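Local coordinates for protein teichoic acid D-alanine hydrolase (Staphylococcus aureus, PDB 5ZH8) that hydrolyses the D-alanyl esters of wall teichoic acid and lipoteichoic acid, releasing D-alanine, and affects cell wall structure, autolysis and the level of methicillin resistance, at residues 146-155 with 164-172. Residues are numbered along the deposited sequence; the frame is centred on the assembly and turned at random.
Sequences ININDPVSKY and PIPLKDLML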
# COMPACT_ATOMS: atom_id res chain seq x y z
N ILE A 146 -5.96 37.17 2.42
CA ILE A 146 -7.05 36.24 2.72
C ILE A 146 -7.32 36.22 4.22
O ILE A 146 -6.48 36.59 5.02
CB ILE A 146 -6.73 34.79 2.28
CG1 ILE A 146 -5.58 34.21 3.11
CG2 ILE A 146 -6.40 34.74 0.79
CD1 ILE A 146 -5.16 32.81 2.69
N ASN A 147 -8.52 35.79 4.58
CA ASN A 147 -8.85 35.51 5.97
C ASN A 147 -9.34 34.07 6.05
O ASN A 147 -10.21 33.66 5.28
CB ASN A 147 -9.91 36.47 6.48
CG ASN A 147 -10.02 36.48 7.99
OD1 ASN A 147 -10.54 35.53 8.60
ND2 ASN A 147 -9.54 37.55 8.60
N ILE A 148 -8.78 33.31 6.98
CA ILE A 148 -8.98 31.86 6.99
C ILE A 148 -10.43 31.42 7.24
O ILE A 148 -10.83 30.33 6.85
CB ILE A 148 -8.02 31.17 7.99
CG1 ILE A 148 -7.77 29.71 7.58
CG2 ILE A 148 -8.55 31.27 9.41
CD1 ILE A 148 -7.08 29.56 6.24
N ASN A 149 -11.22 32.28 7.89
CA ASN A 149 -12.62 31.96 8.17
C ASN A 149 -13.59 32.47 7.10
O ASN A 149 -14.78 32.18 7.17
CB ASN A 149 -13.00 32.49 9.54
CG ASN A 149 -12.24 31.79 10.65
OD1 ASN A 149 -12.43 30.59 10.89
ND2 ASN A 149 -11.34 32.52 11.31
N ASP A 150 -13.07 33.21 6.11
CA ASP A 150 -13.87 33.63 4.96
C ASP A 150 -14.06 32.47 3.99
O ASP A 150 -13.21 31.57 3.94
CB ASP A 150 -13.20 34.80 4.23
CG ASP A 150 -13.29 36.11 4.99
OD1 ASP A 150 -14.05 36.19 5.98
OD2 ASP A 150 -12.60 37.06 4.58
N PRO A 151 -15.16 32.49 3.21
CA PRO A 151 -15.47 31.39 2.30
C PRO A 151 -14.62 31.37 1.03
O PRO A 151 -14.02 32.38 0.68
CB PRO A 151 -16.94 31.63 1.96
CG PRO A 151 -17.11 33.10 2.08
CD PRO A 151 -16.20 33.53 3.18
N VAL A 152 -14.58 30.22 0.37
CA VAL A 152 -13.86 30.08 -0.90
C VAL A 152 -14.46 30.98 -1.98
O VAL A 152 -13.73 31.57 -2.77
CB VAL A 152 -13.80 28.62 -1.47
CG1 VAL A 152 -12.36 28.16 -1.59
CG2 VAL A 152 -14.64 27.60 -0.71
N SER A 153 -15.79 31.05 -2.00
CA SER A 153 -16.50 31.83 -3.02
C SER A 153 -16.06 33.30 -3.05
O SER A 153 -16.10 33.93 -4.10
CB SER A 153 -18.02 31.73 -2.80
OG SER A 153 -18.37 32.04 -1.46
N LYS A 154 -15.63 33.82 -1.91
CA LYS A 154 -15.11 35.19 -1.83
C LYS A 154 -13.88 35.38 -2.71
O LYS A 154 -13.81 36.35 -3.48
CB LYS A 154 -14.77 35.55 -0.38
CG LYS A 154 -14.47 37.01 -0.15
CD LYS A 154 -13.95 37.24 1.25
CE LYS A 154 -13.86 38.73 1.56
NZ LYS A 154 -12.94 39.00 2.69
N TYR A 155 -12.93 34.45 -2.62
CA TYR A 155 -11.67 34.56 -3.35
C TYR A 155 -11.70 33.84 -4.70
O TYR A 155 -10.93 34.17 -5.60
CB TYR A 155 -10.51 34.04 -2.50
CG TYR A 155 -10.52 34.59 -1.09
CD1 TYR A 155 -10.03 35.86 -0.81
CD2 TYR A 155 -11.04 33.84 -0.04
CE1 TYR A 155 -10.05 36.36 0.48
CE2 TYR A 155 -11.06 34.33 1.25
CZ TYR A 155 -10.57 35.60 1.51
OH TYR A 155 -10.59 36.10 2.79
N PRO A 164 -21.90 27.45 1.99
CA PRO A 164 -20.59 28.10 1.97
C PRO A 164 -19.53 27.29 2.70
O PRO A 164 -19.83 26.69 3.74
CB PRO A 164 -20.84 29.42 2.71
CG PRO A 164 -21.98 29.13 3.62
CD PRO A 164 -22.85 28.15 2.88
N ILE A 165 -18.32 27.26 2.16
CA ILE A 165 -17.20 26.52 2.76
C ILE A 165 -16.09 27.48 3.16
O ILE A 165 -15.42 28.03 2.29
CB ILE A 165 -16.57 25.55 1.73
CG1 ILE A 165 -17.61 24.59 1.15
CG2 ILE A 165 -15.39 24.80 2.36
CD1 ILE A 165 -17.12 23.88 -0.10
N PRO A 166 -15.86 27.69 4.47
CA PRO A 166 -14.74 28.56 4.83
C PRO A 166 -13.40 27.94 4.44
O PRO A 166 -13.29 26.72 4.40
CB PRO A 166 -14.87 28.70 6.36
CG PRO A 166 -15.69 27.54 6.79
CD PRO A 166 -16.59 27.20 5.65
N LEU A 167 -12.41 28.78 4.14
CA LEU A 167 -11.07 28.30 3.80
C LEU A 167 -10.55 27.35 4.87
O LEU A 167 -9.85 26.39 4.55
CB LEU A 167 -10.09 29.47 3.66
CG LEU A 167 -10.23 30.41 2.47
CD1 LEU A 167 -9.18 31.51 2.56
CD2 LEU A 167 -10.09 29.65 1.16
N LYS A 168 -10.88 27.63 6.13
CA LYS A 168 -10.44 26.83 7.26
C LYS A 168 -10.92 25.38 7.17
O LYS A 168 -10.18 24.47 7.53
CB LYS A 168 -10.92 27.45 8.58
CG LYS A 168 -10.27 26.82 9.80
CD LYS A 168 -10.64 27.52 11.10
CE LYS A 168 -9.59 27.23 12.17
NZ LYS A 168 -10.06 27.50 13.55
N ASP A 169 -12.15 25.18 6.69
CA ASP A 169 -12.71 23.83 6.55
C ASP A 169 -12.02 23.01 5.45
O ASP A 169 -11.95 21.79 5.56
CB ASP A 169 -14.22 23.90 6.30
CG ASP A 169 -15.00 24.27 7.55
OD1 ASP A 169 -14.38 24.41 8.63
OD2 ASP A 169 -16.24 24.44 7.47
N LEU A 170 -11.52 23.67 4.42
CA LEU A 170 -10.68 23.01 3.42
C LEU A 170 -9.34 22.65 4.04
O LEU A 170 -8.90 21.50 3.96
CB LEU A 170 -10.43 23.93 2.23
CG LEU A 170 -11.62 24.42 1.41
CD1 LEU A 170 -11.17 25.52 0.47
CD2 LEU A 170 -12.24 23.28 0.62
N MET A 171 -8.71 23.63 4.66
CA MET A 171 -7.42 23.47 5.32
C MET A 171 -7.42 22.32 6.33
O MET A 171 -6.45 21.57 6.41
CB MET A 171 -7.02 24.78 6.01
CG MET A 171 -5.68 24.77 6.73
SD MET A 171 -5.78 24.14 8.42
CE MET A 171 -6.63 25.47 9.26
N LEU A 172 -8.51 22.18 7.08
CA LEU A 172 -8.62 21.16 8.13
C LEU A 172 -9.20 19.82 7.63
O LEU A 172 -9.38 18.90 8.43
CB LEU A 172 -9.49 21.68 9.29
CG LEU A 172 -9.01 22.88 10.11
CD1 LEU A 172 -10.12 23.35 11.04
CD2 LEU A 172 -7.76 22.56 10.91
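L167 is the main bump of this contact, filling a hollow bounded by I146, I148, V152 and Y155, where a one-pair antiparallel β-bridge leads into a short helix among the helices of the β-lactamase-like fold. P151 and P166 form the non-hydrogen-bonded pair of that bridge. The flanking bonds run from L167 N to D150 O (2.9 Å, 168° at the hydrogen) and from V152 N to I165 O (3.0 Å). P166 occupies the N-cap position of helix 167-171, whose first turn is held against the type I β-turn N147-D150 by the L167 N bond and, weakly, by K168 N to I148 O. With CG set opposite its own carbonyl carbon (chi1 -70°), L167 leans toward D150 O, and its two methyls diverge to separate walls: CD1 meets CE2 of Y155 obliquely at 3.6 Å, the two side chains crossing nearly at right angles, while CD2 lies 3.9 Å from CG1 of V152. V152 is the answering bump. Its CG1 meets CD1 of L170 tip to tip at 3.6 Å, its CG2 leans on CB of I165, and it also packs on V218 and V222 of helix 213-227. At the other end I148 passes crosswise over the base of K168 and also touches E141 of helix 129-142. Beyond it the extended K168 chain runs alongside N149, its CD near OD1, and carries NZ out to the backbone oxygen of Q324. Y155, whose ring lies between I146 CG2 on one face and K154 CD on the other, ties the wall of the hollow to the β-turn: its OH accepts a hydrogen bond from N147 N (2.8 Å) and gives a weak one to D150 OD2, which also takes the salt bridge from K154 NZ (2.7 Å), arriving from above the carboxylate plane.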